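Local coordinates for protein S12 family peptidase (Streptomyces sp. 82F2, PDB 3WWX) that probably hydrolyses amide bonds with D-stereospecificity, as an amidohydrolase of peptidase family S12 with the serine beta-lactamase-like fold, at residues Tyr49-Thr55 and Gly238-Ser244; Thr61-Leu66 and Ala181-Ile186; Gln100-His104 and Asn162-Ala166. One frame throughout, in Å; residues are numbered along the deposited sequence.

Contact 1 (Tyr49-Thr55 and Gly238-Ser244); sequences YRVGSIT and GEMISDS
Tyr-49 and Ser-242 form an antiparallel hydrogen-bonded pair, with Tyr-49 N at 2.9 Å from Ser-242 O and Ser-242 N at 3.0 Å from Tyr-49 O. Arg-50 and Ile-241 follow as the non-hydrogen-bonded pair, and Val-51 N continues the register by donating to Met-240 O over 2.9 Å. Beyond this, Gly-52 and Gly-238 bring their CA atoms to 4.1 Å and exchange reciprocal CA-H...O contacts. A water there accepts from Gly-52 N and donates to both Gly-238 O and Met-240 O, extending the pairing where direct backbone bonds end.

Among the side chains, Thr-55 OG1 is held from two directions. Set beside its own backbone N by a chi1 of -59°, it receives Met-240 N at 3.0 Å and donates to Gly-52 O at 2.8 Å in the carbonyl plane, while CG2 of Thr-55 rests against CG and SD of Met-240. The two methyls of Val-51 part: CG2 meets Met-240 CB and CG1 packs on Ser-242 CB. Tyr-49 swings its ring so that Ser-242 O lies above one face, toward the rim, and its OH is hydrogen-bonded to Ser-244 OG at 2.8 Å, near the ring plane. A second water links Arg-50 NH1 to Glu-239 O; NH2 of the same guanidinium bonds to Ser-227 O.

Ser-53 begins a Ser-Ile-Thr-Lys sequence that fits the SxxK motif of this family, so it is probably the nucleophile; its OG bonds to Gly-304 N. Gly-52 O accepts from Thr-55 N as well as from the hydroxyl. With one hydroxyl bonded both to Gly-52 O and to Met-240 N, the chemistry links the turn carrying Ser-53 to segment 238-244.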
ATOM      1  N   TYR A  49      -9.572   8.476  -2.585  1.00  9.02           N
ATOM      2  CA  TYR A  49      -8.598   8.123  -3.603  1.00  8.01           C
ATOM      3  C   TYR A  49      -8.172   6.677  -3.460  1.00  8.56           C
ATOM      4  O   TYR A  49      -8.327   6.049  -2.401  1.00  8.62           O
ATOM      5  CB  TYR A  49      -7.385   9.068  -3.538  1.00 10.09           C
ATOM      6  CG  TYR A  49      -6.842   9.352  -2.142  1.00  9.88           C
ATOM      7  CD1 TYR A  49      -7.304  10.420  -1.405  1.00  8.97           C
ATOM      8  CD2 TYR A  49      -5.862   8.561  -1.578  1.00 10.27           C
ATOM      9  CE1 TYR A  49      -6.797  10.706  -0.149  1.00  9.25           C
ATOM     10  CE2 TYR A  49      -5.362   8.823  -0.305  1.00  9.41           C
ATOM     11  CZ  TYR A  49      -5.827   9.904   0.400  1.00  9.72           C
ATOM     12  OH  TYR A  49      -5.307  10.197   1.655  1.00 10.25           O
ATOM     13  N   ARG A  50      -7.659   6.142  -4.555  1.00  8.80           N
ATOM     14  CA  ARG A  50      -7.090   4.809  -4.593  1.00  8.84           C
ATOM     15  C   ARG A  50      -5.786   4.821  -3.826  1.00  7.94           C
ATOM     16  O   ARG A  50      -4.820   5.479  -4.242  1.00  9.47           O
ATOM     17  CB  ARG A  50      -6.861   4.409  -6.048  1.00  7.85           C
ATOM     18  CG  ARG A  50      -8.144   4.399  -6.882  1.00  8.80           C
ATOM     19  CD  ARG A  50      -7.906   3.704  -8.231  1.00  8.36           C
ATOM     20  NE  ARG A  50      -9.063   3.861  -9.113  1.00  9.02           N
ATOM     21  CZ  ARG A  50     -10.187   3.160  -8.999  1.00  8.05           C
ATOM     22  NH1 ARG A  50     -10.298   2.205  -8.105  1.00  9.25           N
ATOM     23  NH2 ARG A  50     -11.206   3.408  -9.801  1.00  9.49           N
ATOM     24  N   VAL A  51      -5.727   4.115  -2.700  1.00  8.49           N
ATOM     25  CA  VAL A  51      -4.543   4.178  -1.833  1.00  8.05           C
ATOM     26  C   VAL A  51      -3.409   3.268  -2.301  1.00  8.41           C
ATOM     27  O   VAL A  51      -2.327   3.256  -1.704  1.00  8.80           O
ATOM     28  CB  VAL A  51      -4.894   3.878  -0.370  1.00  7.94           C
ATOM     29  CG1 VAL A  51      -6.049   4.734   0.079  1.00 10.72           C
ATOM     30  CG2 VAL A  51      -5.218   2.400  -0.163  1.00  8.98           C
ATOM     31  N   GLY A  52      -3.646   2.535  -3.380  1.00  8.77           N
ATOM     32  CA  GLY A  52      -2.621   1.637  -3.886  1.00  9.84           C
ATOM     33  C   GLY A  52      -2.021   0.743  -2.819  1.00  8.95           C
ATOM     34  O   GLY A  52      -2.739   0.168  -2.009  1.00  8.94           O
ATOM     35  N   SER A  53      -0.692   0.674  -2.829  1.00  9.63           N
ATOM     36  CA  SER A  53       0.127  -0.206  -2.004  1.00  8.99           C
ATOM     37  C   SER A  53      -0.118  -0.116  -0.493  1.00  9.55           C
ATOM     38  O   SER A  53       0.253  -1.019   0.265  1.00 10.40           O
ATOM     39  CB  SER A  53       1.590   0.155  -2.309  1.00 11.20           C
ATOM     40  OG  SER A  53       1.730   0.591  -3.670  1.00 18.97           O
ATOM     41  N   ILE A  54      -0.702   0.985  -0.028  1.00  8.68           N
ATOM     42  CA  ILE A  54      -1.114   1.084   1.368  1.00  9.13           C
ATOM     43  C   ILE A  54      -2.033  -0.080   1.771  1.00  8.86           C
ATOM     44  O   ILE A  54      -2.067  -0.497   2.937  1.00  9.80           O
ATOM     45  CB  ILE A  54      -1.734   2.466   1.608  1.00  7.46           C
ATOM     46  CG1 ILE A  54      -0.632   3.512   1.748  1.00 10.05           C
ATOM     47  CG2 ILE A  54      -2.663   2.485   2.826  1.00 10.09           C
ATOM     48  CD1 ILE A  54      -1.128   4.938   1.579  1.00 10.21           C
ATOM     49  N   THR A  55      -2.749  -0.634   0.796  1.00  8.30           N
ATOM     50  CA  THR A  55      -3.573  -1.816   1.025  1.00  8.77           C
ATOM     51  C   THR A  55      -2.784  -2.915   1.707  1.00  9.92           C
ATOM     52  O   THR A  55      -3.322  -3.671   2.527  1.00  9.63           O
ATOM     53  CB  THR A  55      -4.107  -2.351  -0.311  1.00  7.65           C
ATOM     54  OG1 THR A  55      -4.881  -1.337  -0.976  1.00  8.63           O
ATOM     55  CG2 THR A  55      -4.965  -3.593  -0.125  1.00  9.35           C
ATOM     56  N   GLY A 238      -3.042  -3.851  -3.481  1.00  8.44           N
ATOM     57  CA  GLY A 238      -3.279  -2.442  -3.756  1.00  7.95           C
ATOM     58  C   GLY A 238      -4.638  -1.900  -4.143  1.00  8.83           C
ATOM     59  O   GLY A 238      -4.679  -0.776  -4.636  1.00  9.26           O
ATOM     60  N   GLU A 239      -5.740  -2.612  -3.909  1.00  7.40           N
ATOM     61  CA  GLU A 239      -7.033  -2.187  -4.454  1.00  8.77           C
ATOM     62  C   GLU A 239      -7.824  -1.152  -3.652  1.00  8.66           C
ATOM     63  O   GLU A 239      -8.818  -0.641  -4.167  1.00  8.96           O
ATOM     64  CB  GLU A 239      -7.964  -3.400  -4.602  1.00  8.55           C
ATOM     65  CG  GLU A 239      -8.431  -4.042  -3.306  1.00  9.70           C
ATOM     66  CD  GLU A 239      -9.566  -4.998  -3.560  1.00 13.03           C
ATOM     67  OE1 GLU A 239     -10.650  -4.502  -3.897  1.00 14.51           O
ATOM     68  OE2 GLU A 239      -9.348  -6.218  -3.414  1.00 13.56           O
ATOM     69  N   MET A 240      -7.458  -0.896  -2.391  1.00  8.20           N
ATOM     70  CA  MET A 240      -8.382  -0.155  -1.516  1.00  7.10           C
ATOM     71  C   MET A 240      -8.562   1.318  -1.879  1.00  7.71           C
ATOM     72  O   MET A 240      -7.693   1.937  -2.489  1.00  7.63           O
ATOM     73  CB  MET A 240      -7.982  -0.328  -0.054  1.00  9.21           C
ATOM     74  CG  MET A 240      -8.220  -1.754   0.409  1.00  8.74           C
ATOM     75  SD  MET A 240      -7.688  -2.089   2.087  1.00  9.83           S
ATOM     76  CE  MET A 240      -8.759  -0.957   2.993  1.00 10.88           C
ATOM     77  N   ILE A 241      -9.707   1.864  -1.476  1.00  8.51           N
ATOM     78  CA  ILE A 241     -10.020   3.281  -1.609  1.00  8.22           C
ATOM     79  C   ILE A 241     -10.245   3.829  -0.216  1.00  8.81           C
ATOM     80  O   ILE A 241     -10.857   3.156   0.607  1.00  9.62           O
ATOM     81  CB  ILE A 241     -11.279   3.505  -2.483  1.00  9.11           C
ATOM     82  CG1 ILE A 241     -11.046   2.906  -3.882  1.00  9.67           C
ATOM     83  CG2 ILE A 241     -11.624   4.996  -2.577  1.00  9.94           C
ATOM     84  CD1 ILE A 241     -12.322   2.837  -4.767  1.00 11.29           C
ATOM     85  N   SER A 242      -9.729   5.025   0.068  1.00  8.48           N
ATOM     86  CA  SER A 242      -9.912   5.630   1.380  1.00  8.69           C
ATOM     87  C   SER A 242      -9.819   7.150   1.253  1.00 11.06           C
ATOM     88  O   SER A 242      -9.809   7.699   0.169  1.00 10.65           O
ATOM     89  CB  SER A 242      -8.884   5.070   2.373  1.00  9.05           C
ATOM     90  OG  SER A 242      -9.209   5.417   3.710  1.00  9.49           O
ATOM     91  N   ASP A 243      -9.785   7.836   2.385  1.00  9.29           N
ATOM     92  CA  ASP A 243      -9.525   9.264   2.411  1.00 10.13           C
ATOM     93  C   ASP A 243      -8.422   9.549   3.432  1.00  9.78           C
ATOM     94  O   ASP A 243      -7.870   8.638   4.063  1.00  9.51           O
ATOM     95  CB  ASP A 243     -10.796  10.097   2.632  1.00 10.18           C
ATOM     96  CG  ASP A 243     -11.321  10.057   4.056  1.00  9.82           C
ATOM     97  OD1 ASP A 243     -10.712   9.413   4.922  1.00 10.88           O
ATOM     98  OD2 ASP A 243     -12.390  10.676   4.280  1.00 12.05           O
ATOM     99  N   SER A 244      -8.077  10.813   3.585  1.00  9.87           N
ATOM    100  CA  SER A 244      -6.926  11.178   4.400  1.00  9.22           C
ATOM    101  C   SER A 244      -7.229  11.132   5.893  1.00 10.81           C
ATOM    102  O   SER A 244      -6.305  11.153   6.680  1.00 12.62           O
ATOM    103  CB  SER A 244      -6.445  12.573   4.034  1.00 10.09           C
ATOM    104  OG  SER A 244      -6.169  12.679   2.639  1.00 11.32           O
TER
HETATM  105  O   HOH W   1      -8.340   0.998  -6.335  1.00  9.56           O
HETATM  106  O   HOH W   2      -6.070   1.495  -4.657  1.00  8.10           O

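Contact 2 (Thr61-Leu66 and Ala181-Ile186); sequences TVLLQL and AVENRI
Val-62 is the knob of a knobs-into-holes contact between two helices of the helical part of a serine beta-lactamase-like fold, and its hole is framed by Ala-181, Val-182, Arg-185 and Ile-186. The short segments cross at 69°, with axes 10.4 Å apart at closest approach, and Val-62 and Arg-185 carry most of the contact. The two methyls of Val-62 divide the hollow between them. CG1, trans to the backbone N at a chi1 of 169°, presses on Ala-181 CB at 3.7 Å and comes near the Arg-185 aliphatic chain at CD. CG2 meets Val-182 CG2 at 4.0 Å, and Ile-186 CD1 closes that side.

Ile-186 CD1 also touches Thr-61, 3.9 Å from Thr-61 CG2; Phe-250 of helix 244-255 touches both Thr-61 and Ile-186. Toward the other end, Arg-185 runs extended past Gln-65 in the opposite direction, so that the amide oxygen nestles against the arginine's CB, CG and CD as well as its polar end. Leu-66 CD2 covers a face of the guanidinium, 3.4 Å from Arg-185 NH2. Glu-69 forms a salt bridge with Arg-185 NH1, so the charge is met just past the apolar hollow. A water accepts from Gln-65 NE2 and donates to Arg-185 O. The direct polar link is Arg-185 NH1 to Gln-65 OE1, 2.9 Å long with an angle of 163° at the hydrogen and the oxygen almost exactly in the guanidinium plane.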
ATOM      1  N   THR A  61      -2.069  -6.856   8.428  1.00 11.20           N
ATOM      2  CA  THR A  61      -2.745  -6.788   9.728  1.00  9.92           C
ATOM      3  C   THR A  61      -3.678  -7.981   9.909  1.00 12.38           C
ATOM      4  O   THR A  61      -3.705  -8.595  10.964  1.00 11.52           O
ATOM      5  CB  THR A  61      -3.522  -5.470   9.879  1.00 10.90           C
ATOM      6  OG1 THR A  61      -2.601  -4.373   9.856  1.00 10.73           O
ATOM      7  CG2 THR A  61      -4.279  -5.415  11.218  1.00 11.11           C
ATOM      8  N   VAL A  62      -4.419  -8.327   8.876  1.00  9.91           N
ATOM      9  CA  VAL A  62      -5.326  -9.475   8.969  1.00  9.73           C
ATOM     10  C   VAL A  62      -4.542 -10.746   9.254  1.00 13.15           C
ATOM     11  O   VAL A  62      -4.921 -11.534  10.122  1.00 12.97           O
ATOM     12  CB  VAL A  62      -6.154  -9.633   7.693  1.00 10.87           C
ATOM     13  CG1 VAL A  62      -6.897 -10.965   7.684  1.00 12.08           C
ATOM     14  CG2 VAL A  62      -7.114  -8.478   7.556  1.00 12.18           C
ATOM     15  N   LEU A  63      -3.439 -10.973   8.543  1.00 11.21           N
ATOM     16  CA  LEU A  63      -2.674 -12.196   8.760  1.00 10.52           C
ATOM     17  C   LEU A  63      -2.074 -12.231  10.147  1.00 13.65           C
ATOM     18  O   LEU A  63      -1.981 -13.298  10.752  1.00 13.63           O
ATOM     19  CB  LEU A  63      -1.588 -12.367   7.710  1.00 12.93           C
ATOM     20  CG  LEU A  63      -2.167 -12.951   6.435  1.00 11.11           C
ATOM     21  CD1 LEU A  63      -1.231 -12.683   5.286  1.00 13.91           C
ATOM     22  CD2 LEU A  63      -2.403 -14.457   6.589  1.00 12.75           C
ATOM     23  N   LEU A  64      -1.656 -11.081  10.663  1.00 10.92           N
ATOM     24  CA  LEU A  64      -1.147 -11.046  12.033  1.00 11.70           C
ATOM     25  C   LEU A  64      -2.239 -11.318  13.067  1.00 13.31           C
ATOM     26  O   LEU A  64      -1.971 -11.978  14.077  1.00 14.04           O
ATOM     27  CB  LEU A  64      -0.415  -9.718  12.278  1.00 11.93           C
ATOM     28  CG  LEU A  64       0.968  -9.678  11.616  1.00 13.95           C
ATOM     29  CD1 LEU A  64       1.418  -8.243  11.364  1.00 14.98           C
ATOM     30  CD2 LEU A  64       1.994 -10.405  12.487  1.00 13.20           C
ATOM     31  N   GLN A  65      -3.449 -10.844  12.829  1.00 12.68           N
ATOM     32  CA  GLN A  65      -4.564 -11.223  13.687  1.00 12.40           C
ATOM     33  C   GLN A  65      -4.821 -12.716  13.621  1.00 14.82           C
ATOM     34  O   GLN A  65      -5.033 -13.353  14.657  1.00 15.99           O
ATOM     35  CB  GLN A  65      -5.830 -10.464  13.329  1.00 13.83           C
ATOM     36  CG  GLN A  65      -5.792  -8.972  13.638  1.00 12.23           C
ATOM     37  CD  GLN A  65      -7.158  -8.351  13.541  1.00 15.87           C
ATOM     38  OE1 GLN A  65      -8.092  -8.949  13.004  1.00 17.71           O
ATOM     39  NE2 GLN A  65      -7.303  -7.143  14.082  1.00 16.79           N
ATOM     40  N   LEU A  66      -4.821 -13.287  12.424  1.00 13.05           N
ATOM     41  CA  LEU A  66      -5.088 -14.718  12.301  1.00 14.95           C
ATOM     42  C   LEU A  66      -4.031 -15.534  13.036  1.00 18.10           C
ATOM     43  O   LEU A  66      -4.350 -16.550  13.658  1.00 16.82           O
ATOM     44  CB  LEU A  66      -5.186 -15.135  10.826  1.00 14.01           C
ATOM     45  CG  LEU A  66      -6.368 -14.544  10.057  1.00 13.83           C
ATOM     46  CD1 LEU A  66      -6.178 -14.791   8.568  1.00 15.11           C
ATOM     47  CD2 LEU A  66      -7.700 -15.133  10.552  1.00 15.94           C
ATOM     48  N   ALA A 181     -12.425 -10.113   5.349  1.00 13.24           N
ATOM     49  CA  ALA A 181     -11.638 -10.058   6.578  1.00 11.58           C
ATOM     50  C   ALA A 181     -11.209  -8.614   6.872  1.00 11.29           C
ATOM     51  O   ALA A 181     -11.280  -8.136   8.005  1.00 11.98           O
ATOM     52  CB  ALA A 181     -10.413 -10.970   6.481  1.00 13.50           C
ATOM     53  N   VAL A 182     -10.787  -7.892   5.840  1.00 11.87           N
ATOM     54  CA  VAL A 182     -10.437  -6.490   6.002  1.00 12.38           C
ATOM     55  C   VAL A 182     -11.644  -5.694   6.490  1.00 12.03           C
ATOM     56  O   VAL A 182     -11.524  -4.882   7.411  1.00 11.64           O
ATOM     57  CB  VAL A 182      -9.879  -5.907   4.685  1.00 10.71           C
ATOM     58  CG1 VAL A 182      -9.665  -4.426   4.807  1.00 11.33           C
ATOM     59  CG2 VAL A 182      -8.588  -6.585   4.334  1.00 12.18           C
ATOM     60  N   GLU A 183     -12.808  -5.943   5.900  1.00 10.46           N
ATOM     61  CA  GLU A 183     -14.028  -5.245   6.284  1.00 12.44           C
ATOM     62  C   GLU A 183     -14.390  -5.521   7.734  1.00 13.62           C
ATOM     63  O   GLU A 183     -14.631  -4.601   8.499  1.00 13.84           O
ATOM     64  CB  GLU A 183     -15.188  -5.658   5.367  1.00 14.63           C
ATOM     65  CG  GLU A 183     -15.019  -5.118   3.984  1.00 15.02           C
ATOM     66  CD  GLU A 183     -15.945  -5.736   2.954  1.00 20.61           C
ATOM     67  OE1 GLU A 183     -16.736  -6.635   3.311  1.00 23.36           O
ATOM     68  OE2 GLU A 183     -15.873  -5.323   1.772  1.00 18.64           O
ATOM     69  N   ASN A 184     -14.404  -6.791   8.108  1.00 14.01           N
ATOM     70  CA  ASN A 184     -14.922  -7.165   9.412  1.00 15.36           C
ATOM     71  C   ASN A 184     -13.949  -6.953  10.558  1.00 15.35           C
ATOM     72  O   ASN A 184     -14.368  -6.684  11.693  1.00 16.83           O
ATOM     73  CB  ASN A 184     -15.423  -8.605   9.357  1.00 17.33           C
ATOM     74  CG  ASN A 184     -16.665  -8.733   8.508  1.00 20.42           C
ATOM     75  OD1 ASN A 184     -17.425  -7.772   8.354  1.00 28.02           O
ATOM     76  ND2 ASN A 184     -16.877  -9.906   7.935  1.00 29.67           N
ATOM     77  N   ARG A 185     -12.656  -7.043  10.270  1.00 13.14           N
ATOM     78  CA  ARG A 185     -11.635  -6.909  11.298  1.00 12.32           C
ATOM     79  C   ARG A 185     -11.073  -5.504  11.436  1.00 14.78           C
ATOM     80  O   ARG A 185     -10.491  -5.181  12.460  1.00 16.25           O
ATOM     81  CB  ARG A 185     -10.477  -7.857  11.011  1.00 14.28           C
ATOM     82  CG  ARG A 185     -10.858  -9.317  11.101  1.00 15.04           C
ATOM     83  CD  ARG A 185      -9.786 -10.235  10.534  1.00 15.41           C
ATOM     84  NE  ARG A 185     -10.141 -11.619  10.815  1.00 15.20           N
ATOM     85  CZ  ARG A 185      -9.814 -12.252  11.936  1.00 16.98           C
ATOM     86  NH1 ARG A 185      -9.065 -11.662  12.858  1.00 18.15           N
ATOM     87  NH2 ARG A 185     -10.227 -13.503  12.122  1.00 18.74           N
ATOM     88  N   ILE A 186     -11.198  -4.690  10.393  1.00 11.56           N
ATOM     89  CA  ILE A 186     -10.568  -3.371  10.401  1.00 12.35           C
ATOM     90  C   ILE A 186     -11.546  -2.248  10.076  1.00 11.05           C
ATOM     91  O   ILE A 186     -11.691  -1.325  10.867  1.00 13.09           O
ATOM     92  CB  ILE A 186      -9.328  -3.305   9.455  1.00 10.30           C
ATOM     93  CG1 ILE A 186      -8.320  -4.403   9.812  1.00 11.52           C
ATOM     94  CG2 ILE A 186      -8.657  -1.933   9.543  1.00 10.99           C
ATOM     95  CD1 ILE A 186      -7.172  -4.573   8.807  1.00 12.29           C
TER
HETATM   96  O   HOH W   3     -10.109  -6.150  14.901  1.00 24.82           O

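Contact 3 (Gln100-His104 and Asn162-Ala166); sequences QLLNH and NFVLA
Asn-162 ND2 donates to His-104 ND1 over 3.1 Å in a nearly straight bond, 170° at the hydrogen. The acceptor lies in the amide plane of the asparagine, whereas the donor sits 25° out of the imidazole plane, so the two flat groups meet askew. The imidazole also leans on Phe-163, with ring centroids 5.3 Å apart and His-104 CE1 at 3.6 Å from Phe-163 CE1. Phe-163 in turn presents its edge to the backbone, CZ lying 3.3 Å from Leu-102 O, and Leu-102 CD2 packs on Phe-163 CE2 at 3.7 Å and also on Ala-166 CB. Leu-101 spans from Asn-162 to Leu-165: its CD1 meets Leu-165 CB at 3.9 Å, while CD2 approaches Asn-162 OD1.

His-104 is the C-prime residue of a Schellman motif that ends helix 98-102, a common helix C-terminal signal, and has the positive phi, 61°, that belongs to it. The bond from Thr-105 N to Gln-100 O closes the motif, with a weaker one from His-104 N to Leu-101 O. The amide of Asn-162 is steadied from its other end, because its OD1 bonds to Ser-106 OG, fixing which end of the amide faces the histidine. Further out, the His-104 ring stacks with Tyr-158 and meets Tyr-283 edge-to-face. Tyr-158 begins a Tyr-Ser-Asn sequence that fits the YxN motif of this family. On the apolar side, Phe-163 packs against Lys-56 and Thr-59 of helix 55-68.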
ATOM      1  N   GLN A 100       7.962 -14.220   4.812  1.00 12.85           N
ATOM      2  CA  GLN A 100       8.802 -13.723   3.737  1.00 12.10           C
ATOM      3  C   GLN A 100       7.998 -13.067   2.605  1.00 11.30           C
ATOM      4  O   GLN A 100       8.510 -12.176   1.934  1.00 12.00           O
ATOM      5  CB  GLN A 100       9.692 -14.855   3.202  1.00 13.96           C
ATOM      6  CG  GLN A 100      10.740 -15.297   4.197  1.00 13.27           C
ATOM      7  CD  GLN A 100      11.485 -16.536   3.751  1.00 16.97           C
ATOM      8  OE1 GLN A 100      10.922 -17.419   3.109  1.00 19.48           O
ATOM      9  NE2 GLN A 100      12.766 -16.597   4.092  1.00 18.60           N
ATOM     10  N   LEU A 101       6.748 -13.485   2.424  1.00 10.65           N
ATOM     11  CA  LEU A 101       5.843 -12.736   1.541  1.00 10.49           C
ATOM     12  C   LEU A 101       5.656 -11.339   2.090  1.00 12.29           C
ATOM     13  O   LEU A 101       5.776 -10.348   1.366  1.00 10.52           O
ATOM     14  CB  LEU A 101       4.472 -13.400   1.450  1.00 12.05           C
ATOM     15  CG  LEU A 101       4.386 -14.872   1.010  1.00 10.90           C
ATOM     16  CD1 LEU A 101       2.947 -15.318   0.992  1.00 12.05           C
ATOM     17  CD2 LEU A 101       5.040 -15.067  -0.366  1.00 11.96           C
ATOM     18  N   LEU A 102       5.385 -11.242   3.386  1.00 10.86           N
ATOM     19  CA  LEU A 102       4.951  -9.974   3.963  1.00 10.60           C
ATOM     20  C   LEU A 102       6.041  -8.923   4.090  1.00 10.37           C
ATOM     21  O   LEU A 102       5.736  -7.729   4.121  1.00 10.39           O
ATOM     22  CB  LEU A 102       4.292 -10.214   5.321  1.00 11.06           C
ATOM     23  CG  LEU A 102       3.042 -11.070   5.292  1.00 10.49           C
ATOM     24  CD1 LEU A 102       2.627 -11.363   6.729  1.00 14.98           C
ATOM     25  CD2 LEU A 102       1.906 -10.425   4.512  1.00 13.77           C
ATOM     26  N   ASN A 103       7.305  -9.340   4.146  1.00 10.69           N
ATOM     27  CA  ASN A 103       8.427  -8.405   4.195  1.00 11.91           C
ATOM     28  C   ASN A 103       9.270  -8.350   2.912  1.00 10.77           C
ATOM     29  O   ASN A 103      10.319  -7.718   2.875  1.00 11.46           O
ATOM     30  CB  ASN A 103       9.298  -8.647   5.438  1.00 11.05           C
ATOM     31  CG  ASN A 103       9.960 -10.007   5.454  1.00 13.81           C
ATOM     32  OD1 ASN A 103      10.121 -10.656   4.424  1.00 12.16           O
ATOM     33  ND2 ASN A 103      10.389 -10.427   6.629  1.00 13.83           N
ATOM     34  N   HIS A 104       8.766  -8.996   1.857  1.00 10.91           N
ATOM     35  CA  HIS A 104       9.389  -8.976   0.530  1.00  9.99           C
ATOM     36  C   HIS A 104      10.799  -9.569   0.510  1.00 10.46           C
ATOM     37  O   HIS A 104      11.636  -9.158  -0.291  1.00 11.72           O
ATOM     38  CB  HIS A 104       9.408  -7.565  -0.070  1.00 10.73           C
ATOM     39  CG  HIS A 104       8.054  -6.951  -0.220  1.00 11.76           C
ATOM     40  ND1 HIS A 104       7.122  -7.387  -1.141  1.00 10.60           N
ATOM     41  CD2 HIS A 104       7.476  -5.930   0.444  1.00 10.44           C
ATOM     42  CE1 HIS A 104       6.033  -6.655  -1.034  1.00  9.68           C
ATOM     43  NE2 HIS A 104       6.219  -5.760  -0.076  1.00  9.14           N
ATOM     44  N   ASN A 162       3.786 -10.981  -3.823  1.00  9.45           N
ATOM     45  CA  ASN A 162       3.828 -11.397  -2.427  1.00  9.87           C
ATOM     46  C   ASN A 162       2.520 -11.149  -1.725  1.00  9.98           C
ATOM     47  O   ASN A 162       2.094 -11.992  -0.933  1.00 10.12           O
ATOM     48  CB  ASN A 162       4.933 -10.676  -1.683  1.00  9.41           C
ATOM     49  CG  ASN A 162       6.295 -11.244  -1.993  1.00 10.78           C
ATOM     50  OD1 ASN A 162       6.425 -12.448  -2.226  1.00 11.34           O
ATOM     51  ND2 ASN A 162       7.310 -10.405  -1.984  1.00 10.39           N
ATOM     52  N   PHE A 163       1.871 -10.020  -2.010  1.00  9.59           N
ATOM     53  CA  PHE A 163       0.632  -9.686  -1.310  1.00  9.71           C
ATOM     54  C   PHE A 163      -0.610 -10.236  -1.976  1.00 10.06           C
ATOM     55  O   PHE A 163      -1.599 -10.467  -1.292  1.00  9.82           O
ATOM     56  CB  PHE A 163       0.557  -8.199  -0.996  1.00 10.08           C
ATOM     57  CG  PHE A 163       1.337  -7.852   0.249  1.00  8.70           C
ATOM     58  CD1 PHE A 163       2.728  -7.855   0.233  1.00  9.35           C
ATOM     59  CD2 PHE A 163       0.695  -7.567   1.435  1.00 10.60           C
ATOM     60  CE1 PHE A 163       3.459  -7.604   1.371  1.00  9.97           C
ATOM     61  CE2 PHE A 163       1.434  -7.300   2.584  1.00 10.70           C
ATOM     62  CZ  PHE A 163       2.815  -7.314   2.549  1.00 10.63           C
ATOM     63  N   VAL A 164      -0.568 -10.519  -3.274  1.00  9.48           N
ATOM     64  CA  VAL A 164      -1.621 -11.334  -3.868  1.00  8.67           C
ATOM     65  C   VAL A 164      -1.632 -12.741  -3.236  1.00  8.47           C
ATOM     66  O   VAL A 164      -2.697 -13.249  -2.866  1.00  9.40           O
ATOM     67  CB  VAL A 164      -1.489 -11.377  -5.397  1.00  8.88           C
ATOM     68  CG1 VAL A 164      -2.528 -12.300  -6.007  1.00 10.33           C
ATOM     69  CG2 VAL A 164      -1.637  -9.968  -5.953  1.00 10.75           C
ATOM     70  N   LEU A 165      -0.468 -13.360  -3.101  1.00  9.40           N
ATOM     71  CA  LEU A 165      -0.350 -14.635  -2.388  1.00  9.16           C
ATOM     72  C   LEU A 165      -0.844 -14.501  -0.945  1.00 11.40           C
ATOM     73  O   LEU A 165      -1.583 -15.357  -0.458  1.00 10.85           O
ATOM     74  CB  LEU A 165       1.098 -15.111  -2.423  1.00 10.70           C
ATOM     75  CG  LEU A 165       1.541 -15.583  -3.809  1.00 10.97           C
ATOM     76  CD1 LEU A 165       3.023 -15.675  -3.895  1.00 11.00           C
ATOM     77  CD2 LEU A 165       0.872 -16.922  -4.159  1.00 11.72           C
ATOM     78  N   ALA A 166      -0.467 -13.425  -0.255  1.00 10.14           N
ATOM     79  CA  ALA A 166      -0.900 -13.249   1.129  1.00 10.29           C
ATOM     80  C   ALA A 166      -2.433 -13.215   1.215  1.00 11.03           C
ATOM     81  O   ALA A 166      -3.031 -13.788   2.137  1.00 11.39           O
ATOM     82  CB  ALA A 166      -0.295 -11.996   1.702  1.00  9.56           C
TER
HETATM   83  O   HOH W   4      10.494 -10.587  -2.765  1.00 11.24           O

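Overall arrangement
Helix 55-68 joins the three contacts: it follows the turn of contact 1 in the chain, supplies one half of contact 2 and backs contact 3. Along the chain, contact 3 is nested inside the loop closed by contact 2, itself inside that of contact 1. The centres of contacts 1 and 2 lie about 16 Å apart, those of contacts 2 and 3 about 15 Å, and those of contacts 1 and 3 about 18 Å. Met-240 CE touches Val-182 CG1 at 4.0 Å, and Leu-63 CD1 lies 3.8 Å from Ala-166 CB. Contact 1 lies near the ligand pocket, the Ser-53 side chain being about 7 Å from bound octane 1,8-diamine, while Tyr-158 touches both Ser-53 and His-104.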